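Local coordinates for dephospho-CoA kinase (Campylobacter jejuni subsp. jejuni serotype O:2, PDB 4ZO4) that catalyses the last step of coenzyme A biosynthesis, the ATP-dependent phosphorylation of the 3'-hydroxyl of dephospho-CoA, at the interface of chains A and B. Sequence-based numbering; all coordinates share one arbitrary frame. Chains: chain A/B, Dephospho-CoA kinase.

The interface of chains A and B. Residues chain A 152-154, 156-157; chain B 49, 52-53, 91.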
ATOM      1  N   LYS A 152     -10.654 -21.384 -17.199  1.00101.63           N
ATOM      2  CA  LYS A 152     -11.715 -20.648 -17.941  1.00103.78           C
ATOM      3  C   LYS A 152     -11.967 -19.209 -17.446  1.00 95.41           C
ATOM      4  O   LYS A 152     -13.105 -18.828 -17.143  1.00 89.77           O
ATOM      5  CB  LYS A 152     -13.038 -21.448 -17.958  1.00109.10           C
ATOM      6  CG  LYS A 152     -13.402 -22.063 -19.304  1.00115.92           C
ATOM      7  CD  LYS A 152     -12.776 -23.437 -19.510  1.00121.00           C
ATOM      8  CE  LYS A 152     -12.939 -23.904 -20.954  1.00122.68           C
ATOM      9  NZ  LYS A 152     -12.204 -25.170 -21.217  1.00128.02           N
ATOM     10  N   LEU A 153     -10.908 -18.408 -17.379  1.00 92.21           N
ATOM     11  CA  LEU A 153     -11.019 -17.043 -16.815  1.00 90.95           C
ATOM     12  C   LEU A 153     -10.574 -15.955 -17.773  1.00 78.32           C
ATOM     13  O   LEU A 153      -9.886 -16.193 -18.744  1.00 72.35           O
ATOM     14  CB  LEU A 153     -10.200 -16.901 -15.524  1.00 89.09           C
ATOM     15  CG  LEU A 153     -10.328 -17.983 -14.448  1.00 86.74           C
ATOM     16  CD1 LEU A 153      -9.004 -18.174 -13.722  1.00 86.99           C
ATOM     17  CD2 LEU A 153     -11.441 -17.642 -13.464  1.00 87.72           C
ATOM     18  N   SER A 154     -11.005 -14.746 -17.474  1.00 85.03           N
ATOM     19  CA  SER A 154     -10.521 -13.555 -18.147  1.00 79.64           C
ATOM     20  C   SER A 154      -9.107 -13.204 -17.678  1.00 77.63           C
ATOM     21  O   SER A 154      -8.618 -13.683 -16.643  1.00 78.30           O
ATOM     22  CB  SER A 154     -11.448 -12.397 -17.826  1.00 78.16           C
ATOM     23  OG  SER A 154     -11.609 -12.295 -16.424  1.00 76.90           O
ATOM     24  N   GLU A 156      -8.151 -10.590 -16.294  1.00 73.20           N
ATOM     25  CA  GLU A 156      -8.189  -9.943 -14.984  1.00 76.19           C
ATOM     26  C   GLU A 156      -8.179 -10.940 -13.858  1.00 72.29           C
ATOM     27  O   GLU A 156      -7.388 -10.814 -12.931  1.00 82.15           O
ATOM     28  CB  GLU A 156      -9.422  -9.035 -14.827  1.00 82.28           C
ATOM     29  CG  GLU A 156      -9.482  -7.845 -15.790  1.00 87.66           C
ATOM     30  CD  GLU A 156     -10.071  -8.209 -17.154  1.00 96.12           C
ATOM     31  OE1 GLU A 156     -11.130  -8.891 -17.213  1.00102.18           O
ATOM     32  OE2 GLU A 156      -9.466  -7.825 -18.177  1.00 95.16           O
ATOM     33  N   ALA A 157      -9.076 -11.911 -13.915  1.00 68.06           N
ATOM     34  CA  ALA A 157      -9.164 -12.916 -12.870  1.00 68.44           C
ATOM     35  C   ALA A 157      -7.912 -13.845 -12.866  1.00 66.83           C
ATOM     36  O   ALA A 157      -7.432 -14.290 -11.809  1.00 63.54           O
ATOM     37  CB  ALA A 157     -10.434 -13.719 -13.042  1.00 69.43           C
TER
ATOM     38  N   GLU B  49     -16.261 -15.474 -11.379  1.00 77.07           N
ATOM     39  CA  GLU B  49     -14.806 -15.372 -11.350  1.00 74.81           C
ATOM     40  C   GLU B  49     -14.309 -15.236  -9.909  1.00 71.10           C
ATOM     41  O   GLU B  49     -13.253 -15.752  -9.540  1.00 76.53           O
ATOM     42  CB  GLU B  49     -14.334 -14.237 -12.257  1.00 76.88           C
ATOM     43  CG  GLU B  49     -15.024 -14.273 -13.626  1.00 78.37           C
ATOM     44  CD  GLU B  49     -14.116 -13.993 -14.808  1.00 78.73           C
ATOM     45  OE1 GLU B  49     -13.614 -12.866 -14.929  1.00 81.00           O
ATOM     46  OE2 GLU B  49     -13.933 -14.904 -15.647  1.00 85.53           O
ATOM     47  N   LYS B  52     -13.896 -18.536  -8.226  1.00 67.29           N
ATOM     48  CA  LYS B  52     -12.717 -19.244  -8.724  1.00 71.75           C
ATOM     49  C   LYS B  52     -11.422 -18.653  -8.201  1.00 71.05           C
ATOM     50  O   LYS B  52     -10.454 -19.382  -7.982  1.00 67.15           O
ATOM     51  CB  LYS B  52     -12.701 -19.288 -10.260  1.00 80.46           C
ATOM     52  CG  LYS B  52     -13.493 -20.467 -10.822  1.00 89.77           C
ATOM     53  CD  LYS B  52     -13.928 -20.254 -12.268  1.00 95.14           C
ATOM     54  CE  LYS B  52     -15.135 -21.115 -12.616  1.00 95.42           C
ATOM     55  NZ  LYS B  52     -15.667 -20.759 -13.960  1.00100.72           N
ATOM     56  N   ILE B  53     -11.374 -17.328  -8.027  1.00 73.24           N
ATOM     57  CA  ILE B  53     -10.187 -16.715  -7.408  1.00 67.58           C
ATOM     58  C   ILE B  53     -10.134 -17.097  -5.937  1.00 65.52           C
ATOM     59  O   ILE B  53      -9.081 -17.453  -5.446  1.00 65.19           O
ATOM     60  CB  ILE B  53     -10.160 -15.195  -7.528  1.00 66.78           C
ATOM     61  CG1 ILE B  53     -10.145 -14.761  -9.009  1.00 72.59           C
ATOM     62  CG2 ILE B  53      -8.927 -14.640  -6.851  1.00 64.29           C
ATOM     63  CD1 ILE B  53     -10.970 -13.525  -9.300  1.00 67.84           C
ATOM     64  N   PHE B  91      -8.478  -6.490  -7.964  1.00 64.54           N
ATOM     65  CA  PHE B  91      -9.417  -6.939  -9.009  1.00 62.01           C
ATOM     66  C   PHE B  91     -10.630  -6.039  -9.145  1.00 61.38           C
ATOM     67  O   PHE B  91     -11.067  -5.762 -10.273  1.00 65.09           O
ATOM     68  CB  PHE B  91      -9.842  -8.359  -8.721  1.00 65.05           C
ATOM     69  CG  PHE B  91     -10.769  -8.962  -9.743  1.00 70.73           C
ATOM     70  CD1 PHE B  91     -10.284  -9.453 -10.954  1.00 72.40           C
ATOM     71  CD2 PHE B  91     -12.132  -9.103  -9.469  1.00 75.94           C
ATOM     72  CE1 PHE B  91     -11.136 -10.061 -11.871  1.00 72.79           C
ATOM     73  CE2 PHE B  91     -12.983  -9.700 -10.383  1.00 75.15           C
ATOM     74  CZ  PHE B  91     -12.482 -10.192 -11.587  1.00 72.05           C
TER
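A:Lys152, with positive phi and psi, turns the chain out of helix 144-151, A:Leu153 and A:Ser154 continue in extended conformation, and helix 155-172 begins directly after them, so that a short interhelical turn and the first turn of a helix in chain A face helices 47-54 and 82-109 of chain B. The polar centre is the carboxylate of B:Glu49, whose chain is bent at chi2, about the CB-CG bond, to bring its tip to the start of the A helix. OE1 of B:Glu49 accepts a hydrogen bond from the hydroxyl OG of A:Ser154 at 2.6 Å, through the syn lone pair on the side of the other oxygen. The serine offers that hydroxyl from the crowded position between backbone N and carbonyl carbon (chi1 52°). The second oxygen, OE2 of B:Glu49, takes a weak hydrogen bond from the backbone N of A:Ser154, 3.5 Å away, so one residue meets both carboxylate oxygens. Sitting by a helix N-terminus may help stabilise a negative charge here, although the carboxylate of A:Glu156 lies nearby without touching it and could work against this if both are charged.

Apolar contacts lie around it. The A:Leu153 branch CD2 crosses the B:Lys52 chain obliquely, 3.8 Å from CD, so the lysine contributes its aliphatic stem. Further along, the methyl CB of A:Ala157 packs against CD1 of B:Ile53 at 3.8 Å and also borders the B:Glu49 stem. B:Phe91, with CG anti to its backbone N (chi1 -178°), points a ring edge at the A helix: A:Glu156 C lies in the ring plane, and CB of A:Glu156 is 3.6 Å from CE1 of B:Phe91. Within chain B, B:Ile53 CD1 covers one face of this ring, which probably helps to hold it in place. This patch belongs to an interface lacking exact two-fold symmetry, which may not be the biological pairing. At the ring's leading edge, B:Phe91 CE1 stands 3.4 Å from the backbone N of A:Ala157.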